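Local coordinates for protein response regulator aspartate phosphatase H (Bacillus subtilis, PDB 3Q15) that dephosphorylates the sporulation phosphotransferase Spo0F and also acts on the response regulator ComA, so controlling both sporulation and competence, at residues 48-54 with 102-106; 57-61 with 95-99; 23-27 with 84-89; 9-14 with 106-110. All coordinates share one frame. Residue numbers count along the deposited sequence, not the author numbering.

In the fold
The four contacts tie helices 9-24 and 49-67 of the N-terminal 3-helix bundle to helices 81-89 and 93-113. Contacts 1 and 2, with centres 11 Å apart, are adjoining parts of one interface between helices 49-67 and 93-113 and meet where Tyr54 CE1 lies 3.9 Å from Leu99 CD2. Contact 4, 8 Å from contact 1 between centres, shares Phe106 with it, and Ser9 OG lies 2.7 Å from Asp48 OD2. Contact 3, about 23 Å from contact 4 between centres, joins contact 2 through Arg61 NH2, 3.5 Å from Leu85 CD1. Spo0F touches contacts 1 and 2 but neither of the others; the side chain of Ile53 is about 7 Å from a bound magnesium ion.

Contact 1: residues 48-54 with 102-106; sequences DQDLLIY and YSLFF
Tyr54, Tyr102 and Phe106 carry most of the buried surface where helix 49-67 crosses helix 93-113. The axes of 49-54 and 102-106 run at 144° and approach to 11.2 Å, with Tyr54 CA 6.5 Å from Tyr102 CA and Leu51 CA 8.2 Å from Phe106 CA. Tyr54 (chi1 t) and Tyr102 (chi1 m) interlock by mutual CH-pi contacts: Tyr102 CB sits 3.5 Å from the Tyr54 ring centroid, and Tyr54 CB 4.2 Å from that of Tyr102. The Phe106 ring (chi1 m) lies nearly parallel to that of Tyr54 (planes at 4°) but slid aside, centroids 5.8 Å apart, and receives Leu51 CD2 over one face, 4.0 Å from its centroid. Asp48 caps the helix, its OD1 accepting weakly from Asp50 N and Leu51 N, while OD2 bonds Ser9. A water 2.6 Å from Tyr102 OH donates weakly to Asp50 OD1, which also bonds a polar side chain of Spo0F. This aromatic cluster joins the 3-helix bundle to the first predicted TPR repeat beside the Spo0F interface.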
loop_
_atom_site.group_PDB
_atom_site.type_symbol
_atom_site.label_atom_id
_atom_site.label_comp_id
_atom_site.label_asym_id
_atom_site.label_seq_id
_atom_site.Cartn_x
_atom_site.Cartn_y
_atom_site.Cartn_z
ATOM N N ASP A 48 -10.599 -1.312 -24.043
ATOM C CA ASP A 48 -10.804 -0.707 -22.732
ATOM C C ASP A 48 -12.004 0.230 -22.785
ATOM O O ASP A 48 -11.866 1.415 -23.090
ATOM C CB ASP A 48 -9.560 0.068 -22.284
ATOM C CG ASP A 48 -9.652 0.542 -20.839
ATOM O OD1 ASP A 48 -10.778 0.640 -20.307
ATOM O OD2 ASP A 48 -8.596 0.814 -20.231
ATOM N N GLN A 49 -13.182 -0.304 -22.486
ATOM C CA GLN A 49 -14.402 0.487 -22.568
ATOM C C GLN A 49 -14.396 1.681 -21.611
ATOM O O GLN A 49 -15.124 2.650 -21.820
ATOM C CB GLN A 49 -15.640 -0.390 -22.343
ATOM C CG GLN A 49 -15.676 -1.111 -21.010
ATOM C CD GLN A 49 -16.895 -2.009 -20.862
ATOM O OE1 GLN A 49 -16.929 -2.887 -20.002
ATOM N NE2 GLN A 49 -17.903 -1.789 -21.702
ATOM N N ASP A 50 -13.573 1.612 -20.567
ATOM C CA ASP A 50 -13.466 2.714 -19.616
ATOM C C ASP A 50 -12.777 3.905 -20.267
ATOM O O ASP A 50 -13.136 5.057 -20.019
ATOM C CB ASP A 50 -12.685 2.294 -18.370
ATOM C CG ASP A 50 -13.372 1.195 -17.591
ATOM O OD1 ASP A 50 -14.620 1.163 -17.567
ATOM O OD2 ASP A 50 -12.654 0.362 -16.997
ATOM N N LEU A 51 -11.776 3.616 -21.096
ATOM C CA LEU A 51 -11.062 4.648 -21.830
ATOM C C LEU A 51 -12.013 5.336 -22.801
ATOM O O LEU A 51 -12.030 6.563 -22.901
ATOM C CB LEU A 51 -9.870 4.043 -22.578
ATOM C CG LEU A 51 -8.886 4.997 -23.270
ATOM C CD1 LEU A 51 -9.491 5.604 -24.530
ATOM C CD2 LEU A 51 -8.417 6.083 -22.310
ATOM N N LEU A 52 -12.810 4.537 -23.505
ATOM C CA LEU A 52 -13.762 5.061 -24.482
ATOM C C LEU A 52 -14.800 5.982 -23.843
ATOM O O LEU A 52 -15.244 6.946 -24.460
ATOM C CB LEU A 52 -14.469 3.922 -25.218
ATOM C CG LEU A 52 -13.587 2.932 -25.976
ATOM C CD1 LEU A 52 -14.448 1.906 -26.695
ATOM C CD2 LEU A 52 -12.684 3.658 -26.958
ATOM N N ILE A 53 -15.195 5.669 -22.613
ATOM C CA ILE A 53 -16.110 6.523 -21.868
ATOM C C ILE A 53 -15.440 7.853 -21.565
ATOM O O ILE A 53 -16.032 8.912 -21.752
ATOM C CB ILE A 53 -16.542 5.872 -20.542
ATOM C CG1 ILE A 53 -17.371 4.614 -20.809
ATOM C CG2 ILE A 53 -17.335 6.862 -19.700
ATOM C CD1 ILE A 53 -17.893 3.968 -19.553
ATOM N N TYR A 54 -14.195 7.788 -21.103
ATOM C CA TYR A 54 -13.412 8.986 -20.816
ATOM C C TYR A 54 -13.269 9.828 -22.082
ATOM O O TYR A 54 -13.357 11.057 -22.042
ATOM C CB TYR A 54 -12.038 8.590 -20.269
ATOM C CG TYR A 54 -11.149 9.746 -19.865
ATOM C CD1 TYR A 54 -11.683 10.960 -19.453
ATOM C CD2 TYR A 54 -9.764 9.620 -19.902
ATOM C CE1 TYR A 54 -10.862 12.014 -19.084
ATOM C CE2 TYR A 54 -8.940 10.664 -19.538
ATOM C CZ TYR A 54 -9.493 11.859 -19.131
ATOM O OH TYR A 54 -8.666 12.903 -18.770
ATOM N N TYR A 102 -11.048 10.288 -13.950
ATOM C CA TYR A 102 -10.423 9.550 -15.039
ATOM C C TYR A 102 -8.992 10.012 -15.313
ATOM O O TYR A 102 -8.098 9.188 -15.502
ATOM C CB TYR A 102 -11.269 9.664 -16.307
ATOM C CG TYR A 102 -12.419 8.680 -16.359
ATOM C CD1 TYR A 102 -13.662 9.062 -16.848
ATOM C CD2 TYR A 102 -12.257 7.367 -15.931
ATOM C CE1 TYR A 102 -14.714 8.169 -16.903
ATOM C CE2 TYR A 102 -13.305 6.463 -15.982
ATOM C CZ TYR A 102 -14.533 6.875 -16.471
ATOM O OH TYR A 102 -15.587 5.997 -16.532
ATOM N N SER A 103 -8.777 11.325 -15.336
ATOM C CA SER A 103 -7.455 11.856 -15.643
ATOM C C SER A 103 -6.424 11.325 -14.653
ATOM O O SER A 103 -5.315 10.970 -15.037
ATOM C CB SER A 103 -7.456 13.391 -15.646
ATOM O OG SER A 103 -7.714 13.908 -14.348
ATOM N N LEU A 104 -6.811 11.270 -13.383
ATOM C CA LEU A 104 -5.949 10.769 -12.319
ATOM C C LEU A 104 -5.800 9.252 -12.391
ATOM O O LEU A 104 -4.717 8.709 -12.163
ATOM C CB LEU A 104 -6.515 11.165 -10.953
ATOM C CG LEU A 104 -6.529 12.656 -10.611
ATOM C CD1 LEU A 104 -7.429 12.927 -9.414
ATOM C CD2 LEU A 104 -5.109 13.159 -10.356
ATOM N N PHE A 105 -6.896 8.571 -12.704
ATOM C CA PHE A 105 -6.891 7.119 -12.773
ATOM C C PHE A 105 -5.965 6.635 -13.878
ATOM O O PHE A 105 -5.047 5.855 -13.631
ATOM C CB PHE A 105 -8.302 6.567 -12.993
ATOM C CG PHE A 105 -8.338 5.075 -13.191
ATOM C CD1 PHE A 105 -8.406 4.218 -12.100
ATOM C CD2 PHE A 105 -8.284 4.530 -14.465
ATOM C CE1 PHE A 105 -8.432 2.840 -12.277
ATOM C CE2 PHE A 105 -8.307 3.153 -14.652
ATOM C CZ PHE A 105 -8.381 2.307 -13.554
ATOM N N PHE A 106 -6.204 7.103 -15.096
ATOM C CA PHE A 106 -5.390 6.688 -16.230
ATOM C C PHE A 106 -3.943 7.157 -16.130
ATOM O O PHE A 106 -3.050 6.531 -16.691
ATOM C CB PHE A 106 -6.016 7.146 -17.542
ATOM C CG PHE A 106 -7.195 6.326 -17.947
ATOM C CD1 PHE A 106 -7.024 5.024 -18.385
ATOM C CD2 PHE A 106 -8.475 6.842 -17.871
ATOM C CE1 PHE A 106 -8.113 4.250 -18.750
ATOM C CE2 PHE A 106 -9.567 6.076 -18.237
ATOM C CZ PHE A 106 -9.386 4.779 -18.677
HETATM O O HOH W 1 -15.181 3.544 -15.739
#

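Contact 2: residues 57-61 with 95-99; sequences LMCFR and LTGLL
Leu57 packs against three leucines of the opposing helix: its CB lies 3.6 Å from Leu99 CD2 and 4.1 Å from Leu95 CD1, while its CD1 reaches 3.5 Å from Leu98 CD2. Helix 49-67 of the N-terminal 3-helix bundle packs here through its middle, 57-61, on the start of helix 93-113, 95-99; the axes cross at 132°, 10.8 Å apart, with Leu57 CA and Leu99 CA nearest in register at 7.3 Å. Leu57 and Leu99 adopt the mt rotamer, Leu95 and Leu98 tp. Leu95 CD2 meets the edge of the Phe60 ring, 3.7 Å from CD2 of Phe60 (chi1 t). Met58, bent by p values at chi2 and chi3, brings CE to 3.9 Å from Leu99 CD2, and the aliphatic part of Arg61 lays CG 3.8 Å from Leu99 CD1. Helix 9-24 covers Met58 with Trp19, Tyr20 and Ile23, while Spo0F packs on Leu57, Phe60 and Leu98. The one polar link is a water that accepts from Arg61 NE at 2.7 Å and donates to Thr96 OG1 at 3.0 Å. With no direct hydrogen bond between the segments, cohesion rests chiefly on apolar burial, the water joining Arg61 and Thr96 across an otherwise apolar interface.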
loop_
_atom_site.group_PDB
_atom_site.type_symbol
_atom_site.label_atom_id
_atom_site.label_comp_id
_atom_site.label_asym_id
_atom_site.label_seq_id
_atom_site.Cartn_x
_atom_site.Cartn_y
_atom_site.Cartn_z
ATOM N N LEU A 57 -16.773 11.502 -22.868
ATOM C CA LEU A 57 -16.984 12.614 -21.956
ATOM C C LEU A 57 -16.111 13.805 -22.358
ATOM O O LEU A 57 -16.558 14.954 -22.333
ATOM C CB LEU A 57 -16.688 12.193 -20.516
ATOM C CG LEU A 57 -17.579 11.101 -19.915
ATOM C CD1 LEU A 57 -17.078 10.706 -18.529
ATOM C CD2 LEU A 57 -19.040 11.546 -19.862
ATOM N N MET A 58 -14.865 13.530 -22.735
ATOM C CA MET A 58 -13.972 14.600 -23.161
ATOM C C MET A 58 -14.484 15.258 -24.442
ATOM O O MET A 58 -14.389 16.473 -24.598
ATOM C CB MET A 58 -12.537 14.101 -23.347
ATOM C CG MET A 58 -11.525 15.226 -23.493
ATOM S SD MET A 58 -11.484 16.310 -22.051
ATOM C CE MET A 58 -11.046 15.142 -20.764
ATOM N N CYS A 59 -15.034 14.456 -25.350
ATOM C CA CYS A 59 -15.648 14.989 -26.563
ATOM C C CYS A 59 -16.744 15.994 -26.215
ATOM O O CYS A 59 -16.908 17.010 -26.892
ATOM C CB CYS A 59 -16.230 13.864 -27.425
ATOM S SG CYS A 59 -15.009 12.905 -28.352
ATOM N N PHE A 60 -17.487 15.699 -25.154
ATOM C CA PHE A 60 -18.582 16.557 -24.716
ATOM C C PHE A 60 -18.023 17.827 -24.084
ATOM O O PHE A 60 -18.493 18.932 -24.355
ATOM C CB PHE A 60 -19.476 15.805 -23.724
ATOM C CG PHE A 60 -20.691 16.579 -23.281
ATOM C CD1 PHE A 60 -21.786 16.714 -24.119
ATOM C CD2 PHE A 60 -20.743 17.151 -22.020
ATOM C CE1 PHE A 60 -22.906 17.421 -23.712
ATOM C CE2 PHE A 60 -21.861 17.859 -21.607
ATOM C CZ PHE A 60 -22.944 17.993 -22.454
ATOM N N ARG A 61 -17.009 17.655 -23.243
ATOM C CA ARG A 61 -16.347 18.781 -22.602
ATOM C C ARG A 61 -15.718 19.683 -23.659
ATOM O O ARG A 61 -15.766 20.907 -23.550
ATOM C CB ARG A 61 -15.289 18.280 -21.617
ATOM C CG ARG A 61 -14.576 19.376 -20.856
ATOM C CD ARG A 61 -15.556 20.293 -20.138
ATOM N NE ARG A 61 -14.853 21.325 -19.379
ATOM C CZ ARG A 61 -14.442 22.476 -19.899
ATOM N NH1 ARG A 61 -14.673 22.744 -21.176
ATOM N NH2 ARG A 61 -13.805 23.360 -19.145
ATOM N N LEU A 95 -19.875 16.077 -14.424
ATOM C CA LEU A 95 -18.979 15.881 -15.557
ATOM C C LEU A 95 -17.548 16.226 -15.168
ATOM O O LEU A 95 -16.616 15.460 -15.418
ATOM C CB LEU A 95 -19.408 16.759 -16.732
ATOM C CG LEU A 95 -18.401 16.824 -17.882
ATOM C CD1 LEU A 95 -18.231 15.452 -18.523
ATOM C CD2 LEU A 95 -18.815 17.861 -18.915
ATOM N N THR A 96 -17.384 17.389 -14.551
ATOM C CA THR A 96 -16.064 17.856 -14.159
ATOM C C THR A 96 -15.433 16.898 -13.149
ATOM O O THR A 96 -14.244 16.596 -13.227
ATOM C CB THR A 96 -16.132 19.286 -13.585
ATOM O OG1 THR A 96 -16.722 20.155 -14.558
ATOM C CG2 THR A 96 -14.746 19.798 -13.236
ATOM N N GLY A 97 -16.240 16.417 -12.209
ATOM C CA GLY A 97 -15.771 15.474 -11.211
ATOM C C GLY A 97 -15.345 14.142 -11.806
ATOM O O GLY A 97 -14.328 13.577 -11.411
ATOM N N LEU A 98 -16.123 13.638 -12.758
ATOM C CA LEU A 98 -15.805 12.366 -13.396
ATOM C C LEU A 98 -14.544 12.474 -14.247
ATOM O O LEU A 98 -13.684 11.590 -14.209
ATOM C CB LEU A 98 -16.982 11.877 -14.239
ATOM C CG LEU A 98 -16.894 10.436 -14.744
ATOM C CD1 LEU A 98 -16.382 9.503 -13.652
ATOM C CD2 LEU A 98 -18.250 9.974 -15.261
ATOM N N LEU A 99 -14.435 13.560 -15.009
ATOM C CA LEU A 99 -13.243 13.802 -15.819
ATOM C C LEU A 99 -11.997 13.820 -14.949
ATOM O O LEU A 99 -10.984 13.207 -15.283
ATOM C CB LEU A 99 -13.354 15.126 -16.581
ATOM C CG LEU A 99 -14.395 15.206 -17.694
ATOM C CD1 LEU A 99 -14.349 16.582 -18.338
ATOM C CD2 LEU A 99 -14.161 14.115 -18.726
HETATM O O HOH W 2 -14.897 20.031 -16.961
#

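Contact 3: residues 23-27 with 84-89; sequences IRQFS and LLETIE
Phe26, at the apolar centre, is the C-prime residue of a Schellman motif that ends helix 9-24. Its positive phi (50°, psi 45°) accompanies the hydrogen bond from Phe26 N to Ile23 O, 2.8 Å, and directs the CA-to-CB bond toward helix 81-89. With chi1 m, the ring takes Leu84 CD2 over one face, 3.5 Å from its centroid in a CH-pi contact, and Ile88 CD1 at its edge, 3.5 Å from Phe26 CE1. Leu85 CD1 adds packing 3.8 Å from Phe26 CE2. The nearest CA pair is Arg24 and Leu85, 6.8 Å apart. Farther out, the Arg24 chain brings its guanidinium beside helix 81-89, with Leu85 CD2 over one face, 3.4 Å from Arg24 NH2. The contact thus fastens the end of the first bundle helix to helix 81-89. At its polar edge Glu89, extended with chi2 t, forms a salt bridge in which OE1 accepts from Arg24 NE at 3.0 Å and from Arg24 NH2 at 2.7 Å.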
loop_
_atom_site.group_PDB
_atom_site.type_symbol
_atom_site.label_atom_id
_atom_site.label_comp_id
_atom_site.label_asym_id
_atom_site.label_seq_id
_atom_site.Cartn_x
_atom_site.Cartn_y
_atom_site.Cartn_z
ATOM N N ILE A 23 -8.073 22.193 -23.399
ATOM C CA ILE A 23 -9.462 22.619 -23.280
ATOM C C ILE A 23 -9.648 23.641 -22.161
ATOM O O ILE A 23 -10.277 24.682 -22.358
ATOM C CB ILE A 23 -10.393 21.416 -23.028
ATOM C CG1 ILE A 23 -10.501 20.561 -24.293
ATOM C CG2 ILE A 23 -11.771 21.890 -22.590
ATOM C CD1 ILE A 23 -11.332 19.308 -24.118
ATOM N N ARG A 24 -9.091 23.345 -20.990
ATOM C CA ARG A 24 -9.294 24.193 -19.816
ATOM C C ARG A 24 -8.588 25.542 -19.940
ATOM O O ARG A 24 -8.886 26.476 -19.196
ATOM C CB ARG A 24 -8.878 23.466 -18.533
ATOM C CG ARG A 24 -9.684 22.203 -18.266
ATOM C CD ARG A 24 -9.445 21.664 -16.870
ATOM N NE ARG A 24 -10.096 22.471 -15.841
ATOM C CZ ARG A 24 -9.457 23.067 -14.839
ATOM N NH1 ARG A 24 -8.141 22.958 -14.726
ATOM N NH2 ARG A 24 -10.138 23.772 -13.948
ATOM N N GLN A 25 -7.660 25.637 -20.888
ATOM C CA GLN A 25 -7.014 26.905 -21.203
ATOM C C GLN A 25 -7.581 27.456 -22.504
ATOM O O GLN A 25 -7.037 28.392 -23.089
ATOM C CB GLN A 25 -5.497 26.743 -21.297
ATOM C CG GLN A 25 -4.851 26.362 -19.982
ATOM C CD GLN A 25 -3.350 26.216 -20.091
ATOM O OE1 GLN A 25 -2.760 25.320 -19.490
ATOM N NE2 GLN A 25 -2.720 27.104 -20.851
ATOM N N PHE A 26 -8.679 26.854 -22.951
ATOM C CA PHE A 26 -9.411 27.330 -24.120
ATOM C C PHE A 26 -8.519 27.563 -25.337
ATOM O O PHE A 26 -8.635 28.586 -26.012
ATOM C CB PHE A 26 -10.179 28.610 -23.781
ATOM C CG PHE A 26 -11.235 28.420 -22.736
ATOM C CD1 PHE A 26 -12.550 28.183 -23.098
ATOM C CD2 PHE A 26 -10.916 28.474 -21.390
ATOM C CE1 PHE A 26 -13.524 28.005 -22.138
ATOM C CE2 PHE A 26 -11.889 28.297 -20.425
ATOM C CZ PHE A 26 -13.193 28.063 -20.799
ATOM N N SER A 27 -7.632 26.614 -25.612
ATOM C CA SER A 27 -6.801 26.684 -26.806
ATOM C C SER A 27 -7.368 25.764 -27.876
ATOM O O SER A 27 -7.051 24.577 -27.916
ATOM C CB SER A 27 -5.357 26.294 -26.490
ATOM O OG SER A 27 -4.518 26.518 -27.613
ATOM N N LEU A 84 -14.170 32.303 -17.350
ATOM C CA LEU A 84 -14.832 31.464 -18.336
ATOM C C LEU A 84 -14.872 30.014 -17.865
ATOM O O LEU A 84 -15.838 29.293 -18.118
ATOM C CB LEU A 84 -14.114 31.568 -19.682
ATOM C CG LEU A 84 -14.883 31.105 -20.918
ATOM C CD1 LEU A 84 -16.184 31.881 -21.071
ATOM C CD2 LEU A 84 -14.025 31.256 -22.163
ATOM N N LEU A 85 -13.819 29.598 -17.170
ATOM C CA LEU A 85 -13.710 28.233 -16.668
ATOM C C LEU A 85 -14.780 27.948 -15.614
ATOM O O LEU A 85 -15.422 26.899 -15.638
ATOM C CB LEU A 85 -12.310 27.993 -16.095
ATOM C CG LEU A 85 -11.740 26.575 -16.128
ATOM C CD1 LEU A 85 -12.009 25.899 -17.466
ATOM C CD2 LEU A 85 -10.247 26.606 -15.825
ATOM N N GLU A 86 -14.973 28.888 -14.694
ATOM C CA GLU A 86 -15.972 28.732 -13.643
ATOM C C GLU A 86 -17.378 28.694 -14.240
ATOM O O GLU A 86 -18.280 28.047 -13.705
ATOM C CB GLU A 86 -15.849 29.867 -12.620
ATOM C CG GLU A 86 -16.775 29.747 -11.420
ATOM C CD GLU A 86 -18.181 30.230 -11.716
ATOM O OE1 GLU A 86 -18.347 31.029 -12.662
ATOM O OE2 GLU A 86 -19.118 29.811 -11.003
ATOM N N THR A 87 -17.551 29.389 -15.359
ATOM C CA THR A 87 -18.837 29.455 -16.044
ATOM C C THR A 87 -19.223 28.091 -16.608
ATOM O O THR A 87 -20.384 27.692 -16.567
ATOM C CB THR A 87 -18.807 30.499 -17.181
ATOM O OG1 THR A 87 -18.512 31.792 -16.636
ATOM C CG2 THR A 87 -20.146 30.558 -17.900
ATOM N N ILE A 88 -18.237 27.375 -17.131
ATOM C CA ILE A 88 -18.481 26.072 -17.735
ATOM C C ILE A 88 -18.569 24.953 -16.698
ATOM O O ILE A 88 -19.420 24.074 -16.803
ATOM C CB ILE A 88 -17.394 25.732 -18.771
ATOM C CG1 ILE A 88 -17.453 26.720 -19.937
ATOM C CG2 ILE A 88 -17.552 24.306 -19.276
ATOM C CD1 ILE A 88 -16.434 26.449 -21.025
ATOM N N GLU A 89 -17.693 24.989 -15.700
ATOM C CA GLU A 89 -17.579 23.893 -14.735
ATOM C C GLU A 89 -18.712 23.837 -13.707
ATOM O O GLU A 89 -19.232 22.763 -13.403
ATOM C CB GLU A 89 -16.232 23.957 -14.015
ATOM C CG GLU A 89 -15.042 23.730 -14.915
ATOM C CD GLU A 89 -13.732 23.738 -14.157
ATOM O OE1 GLU A 89 -12.696 23.446 -14.781
ATOM O OE2 GLU A 89 -13.741 24.035 -12.942
#

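Contact 4: residues 9-14 with 106-110; sequences SSRVGV and FRGMY
Residues 9-14, in the first helix of the N-terminal 3-helix bundle, pack closely on 106-110 of helix 93-113, in the predicted first TPR repeat: the axes approach to 8.2 Å at 129°, with Ser10 CA 4.8 Å from Tyr110 CA and Val14 CA 5.8 Å from Arg107 CA. Small residues permit this approach. Gly13 puts its CA 4.0 Å from Phe106 CB, and a CB modelled there would clash, 2.7 Å from Phe106 CB. Ser10 (chi1 p) lays CB 3.7 Å from Tyr110 N, while its OG bonds Asp113. Val14, at chi1 m, sets CG1 3.5 Å from Tyr110 CB and 4.0 Å from Arg107 CD; its CG2 lies over the Tyr110 ring, 4.2 Å from the centroid, in CH-pi contact. Tyr110 takes chi1 t, which also places CD1 4.0 Å from Arg11 CA. Phe106 instead takes chi1 m, with CD1 4.2 Å from Ser9 O. Met109 starts toward helix 9-24, but its m, m, t chain leads away to Tyr124, and Arg107 points away and pairs with Glu111. The crossing therefore lies between helix 49-67, whose Asp50 and Leu51 meet Phe106, and helix 117-128, which receives Arg107 and Met109.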
loop_
_atom_site.group_PDB
_atom_site.type_symbol
_atom_site.label_atom_id
_atom_site.label_comp_id
_atom_site.label_asym_id
_atom_site.label_seq_id
_atom_site.Cartn_x
_atom_site.Cartn_y
_atom_site.Cartn_z
ATOM N N SER A 9 -4.062 1.394 -23.371
ATOM C CA SER A 9 -5.100 2.399 -23.150
ATOM C C SER A 9 -4.669 3.491 -22.174
ATOM O O SER A 9 -5.209 4.597 -22.198
ATOM C CB SER A 9 -6.387 1.741 -22.653
ATOM O OG SER A 9 -6.171 1.077 -21.421
ATOM N N SER A 10 -3.709 3.178 -21.312
ATOM C CA SER A 10 -3.172 4.162 -20.379
ATOM C C SER A 10 -2.398 5.238 -21.136
ATOM O O SER A 10 -2.422 6.415 -20.767
ATOM C CB SER A 10 -2.257 3.487 -19.361
ATOM O OG SER A 10 -1.103 2.976 -19.997
ATOM N N ARG A 11 -1.711 4.825 -22.196
ATOM C CA ARG A 11 -0.995 5.760 -23.052
ATOM C C ARG A 11 -1.984 6.713 -23.708
ATOM O O ARG A 11 -1.746 7.916 -23.777
ATOM C CB ARG A 11 -0.188 5.017 -24.119
ATOM C CG ARG A 11 0.755 5.907 -24.912
ATOM C CD ARG A 11 1.491 5.114 -25.978
ATOM N NE ARG A 11 2.291 4.035 -25.405
ATOM C CZ ARG A 11 2.833 3.048 -26.113
ATOM N NH1 ARG A 11 2.656 2.995 -27.428
ATOM N NH2 ARG A 11 3.547 2.108 -25.506
ATOM N N VAL A 12 -3.103 6.175 -24.181
ATOM C CA VAL A 12 -4.131 7.007 -24.794
ATOM C C VAL A 12 -4.807 7.883 -23.742
ATOM O O VAL A 12 -5.222 9.011 -24.024
ATOM C CB VAL A 12 -5.182 6.163 -25.528
ATOM C CG1 VAL A 12 -6.274 7.057 -26.095
ATOM C CG2 VAL A 12 -4.524 5.352 -26.631
ATOM N N GLY A 13 -4.899 7.361 -22.525
ATOM C CA GLY A 13 -5.478 8.104 -21.421
ATOM C C GLY A 13 -4.727 9.381 -21.081
ATOM O O GLY A 13 -5.342 10.420 -20.846
ATOM N N VAL A 14 -3.399 9.308 -21.046
ATOM C CA VAL A 14 -2.600 10.479 -20.706
ATOM C C VAL A 14 -2.605 11.528 -21.818
ATOM O O VAL A 14 -2.456 12.717 -21.549
ATOM C CB VAL A 14 -1.151 10.120 -20.310
ATOM C CG1 VAL A 14 -1.138 9.320 -19.016
ATOM C CG2 VAL A 14 -0.453 9.364 -21.431
ATOM N N PHE A 106 -6.204 7.103 -15.096
ATOM C CA PHE A 106 -5.390 6.688 -16.230
ATOM C C PHE A 106 -3.943 7.157 -16.130
ATOM O O PHE A 106 -3.050 6.531 -16.691
ATOM C CB PHE A 106 -6.016 7.146 -17.542
ATOM C CG PHE A 106 -7.195 6.326 -17.947
ATOM C CD1 PHE A 106 -7.024 5.024 -18.385
ATOM C CD2 PHE A 106 -8.475 6.842 -17.871
ATOM C CE1 PHE A 106 -8.113 4.250 -18.750
ATOM C CE2 PHE A 106 -9.567 6.076 -18.237
ATOM C CZ PHE A 106 -9.386 4.779 -18.677
ATOM N N ARG A 107 -3.715 8.257 -15.421
ATOM C CA ARG A 107 -2.356 8.718 -15.186
ATOM C C ARG A 107 -1.647 7.760 -14.240
ATOM O O ARG A 107 -0.462 7.470 -14.408
ATOM C CB ARG A 107 -2.343 10.141 -14.620
ATOM C CG ARG A 107 -0.957 10.637 -14.245
ATOM C CD ARG A 107 -0.009 10.588 -15.434
ATOM N NE ARG A 107 1.353 10.964 -15.067
ATOM C CZ ARG A 107 1.838 12.200 -15.144
ATOM N NH1 ARG A 107 1.071 13.193 -15.574
ATOM N NH2 ARG A 107 3.093 12.443 -14.790
ATOM N N GLY A 108 -2.380 7.268 -13.248
ATOM C CA GLY A 108 -1.856 6.277 -12.327
ATOM C C GLY A 108 -1.519 4.980 -13.038
ATOM O O GLY A 108 -0.471 4.380 -12.795
ATOM N N MET A 109 -2.407 4.548 -13.926
ATOM C CA MET A 109 -2.166 3.336 -14.698
ATOM C C MET A 109 -0.989 3.516 -15.660
ATOM O O MET A 109 -0.221 2.585 -15.888
ATOM C CB MET A 109 -3.427 2.912 -15.455
ATOM C CG MET A 109 -4.542 2.369 -14.562
ATOM S SD MET A 109 -4.015 0.957 -13.567
ATOM C CE MET A 109 -5.526 0.567 -12.688
ATOM N N TYR A 110 -0.844 4.712 -16.217
ATOM C CA TYR A 110 0.292 4.990 -17.095
ATOM C C TYR A 110 1.610 4.852 -16.339
ATOM O O TYR A 110 2.564 4.244 -16.831
ATOM C CB TYR A 110 0.180 6.380 -17.715
ATOM C CG TYR A 110 1.353 6.760 -18.593
ATOM C CD1 TYR A 110 1.454 6.291 -19.899
ATOM C CD2 TYR A 110 2.358 7.594 -18.120
ATOM C CE1 TYR A 110 2.531 6.641 -20.710
ATOM C CE2 TYR A 110 3.437 7.948 -18.921
ATOM C CZ TYR A 110 3.516 7.468 -20.213
ATOM O OH TYR A 110 4.586 7.818 -21.012
#